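Local coordinates for protein probable thiosulfate sulfurtransferase (Thermus thermophilus, PDB 2EG4) that probably transfers sulfur from thiosulfate to cyanide, as rhodanese-family enzymes do, and carries a zinc ion, at residues 180-183 with 184-187. Numbering follows the deposited sequence.
Sequences GLQP and GQEV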
loop_
_atom_site.group_PDB
_atom_site.type_symbol
_atom_site.label_atom_id
_atom_site.label_comp_id
_atom_site.label_asym_id
_atom_site.label_seq_id
_atom_site.Cartn_x
_atom_site.Cartn_y
_atom_site.Cartn_z
ATOM N N GLY A 180 -6.381 -19.719 -7.949
ATOM C CA GLY A 180 -5.459 -20.737 -8.415
ATOM C C GLY A 180 -4.038 -20.498 -7.937
ATOM O O GLY A 180 -3.077 -20.812 -8.639
ATOM N N LEU A 181 -3.903 -19.932 -6.743
ATOM C CA LEU A 181 -2.592 -19.673 -6.170
ATOM C C LEU A 181 -2.408 -20.599 -4.982
ATOM O O LEU A 181 -3.312 -21.348 -4.622
ATOM C CB LEU A 181 -2.491 -18.218 -5.689
ATOM C CG LEU A 181 -2.855 -17.127 -6.695
ATOM C CD1 LEU A 181 -2.872 -15.778 -5.990
ATOM C CD2 LEU A 181 -1.861 -17.126 -7.846
ATOM N N GLN A 182 -1.235 -20.544 -4.369
ATOM C CA GLN A 182 -0.963 -21.362 -3.201
ATOM C C GLN A 182 0.143 -20.723 -2.385
ATOM O O GLN A 182 0.953 -19.958 -2.908
ATOM C CB GLN A 182 -0.569 -22.782 -3.617
ATOM C CG GLN A 182 0.609 -22.856 -4.551
ATOM C CD GLN A 182 0.780 -24.248 -5.121
ATOM O OE1 GLN A 182 0.970 -25.216 -4.379
ATOM N NE2 GLN A 182 0.705 -24.360 -6.445
ATOM N N PRO A 183 0.184 -21.020 -1.081
ATOM C CA PRO A 183 1.221 -20.441 -0.231
ATOM C C PRO A 183 2.609 -20.550 -0.848
ATOM O O PRO A 183 2.934 -21.543 -1.503
ATOM C CB PRO A 183 1.090 -21.241 1.058
ATOM C CG PRO A 183 -0.384 -21.494 1.127
ATOM C CD PRO A 183 -0.716 -21.887 -0.295
ATOM N N GLY A 184 3.413 -19.512 -0.647
ATOM C CA GLY A 184 4.762 -19.502 -1.168
ATOM C C GLY A 184 4.919 -19.029 -2.596
ATOM O O GLY A 184 6.035 -18.748 -3.021
ATOM N N GLN A 185 3.815 -18.939 -3.334
ATOM C CA GLN A 185 3.844 -18.500 -4.724
ATOM C C GLN A 185 4.132 -17.012 -4.890
ATOM O O GLN A 185 3.571 -16.186 -4.170
ATOM C CB GLN A 185 2.510 -18.814 -5.408
ATOM C CG GLN A 185 2.488 -18.476 -6.888
ATOM C CD GLN A 185 1.358 -19.167 -7.627
ATOM O OE1 GLN A 185 0.583 -19.917 -7.033
ATOM N NE2 GLN A 185 1.262 -18.921 -8.933
ATOM N N GLU A 186 4.999 -16.693 -5.847
ATOM C CA GLU A 186 5.364 -15.310 -6.150
ATOM C C GLU A 186 4.267 -14.684 -6.996
ATOM O O GLU A 186 3.961 -15.160 -8.090
ATOM C CB GLU A 186 6.672 -15.255 -6.940
ATOM C CG GLU A 186 7.903 -15.639 -6.154
ATOM C CD GLU A 186 8.296 -14.586 -5.131
ATOM O OE1 GLU A 186 8.091 -13.379 -5.406
ATOM O OE2 GLU A 186 8.816 -14.968 -4.064
ATOM N N VAL A 187 3.687 -13.603 -6.500
ATOM C CA VAL A 187 2.618 -12.935 -7.227
ATOM C C VAL A 187 2.874 -11.443 -7.162
ATOM O O VAL A 187 3.212 -10.926 -6.105
ATOM C CB VAL A 187 1.256 -13.210 -6.574
ATOM C CG1 VAL A 187 0.133 -12.610 -7.426
ATOM C CG2 VAL A 187 1.066 -14.713 -6.398
#
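Gln-185, the last residue of a tight turn, folds its side chain back beside Leu-181 and Gln-182, and that side chain can be followed outward atom by atom. CB lies 3.2 Å from the carbonyl O of Gln-182, the same oxygen that accepts the backbone N-H of Gln-185 (N to O 3.1 Å, N-H...O angle 155°). With CG anti to the backbone N (chi1 -176°) and the chain extended beyond it, the amide is carried back alongside the 181-182 backbone. There CD comes within 3.8 Å of Leu-181 CD2. OE1 has as its nearest neighbours Leu-181 CA and the backbone N of Gln-182, each at 3.3 Å, with Gln-182 CG somewhat farther off; the approach to Gln-182 N is a weak hydrogen bond, bent to 128° at the hydrogen. NE2 ends 3.8 Å from Leu-181 CD2, so the leucine methyl sits against the amide while the two side chains cross at about a right angle. With an alanine here, Gln-182 N would probably lose this weak acceptor and Leu-181 CD2 its contact with the amide. Farther along, Val-187 CG2 touches both Leu-181 methyls, CD1 and CD2, at 4.1 Å, and both Leu-181 and Gln-185 also touch Leu-133. The Gln-185 N to Gln-182 O bond closes a type II beta turn with Pro-183 and Gly-184 at its corners; at the positive phi of Gly-184 a CB would be jammed against the carbonyl O of Pro-183. Gly-180, with positive phi, is the C-prime residue of the Schellman motif ending helix 175-179. Schellman end and type II turn together form the surface connection from that helix into strand 186-190, a central strand of the parallel sheet in the second rhodanese-like domain.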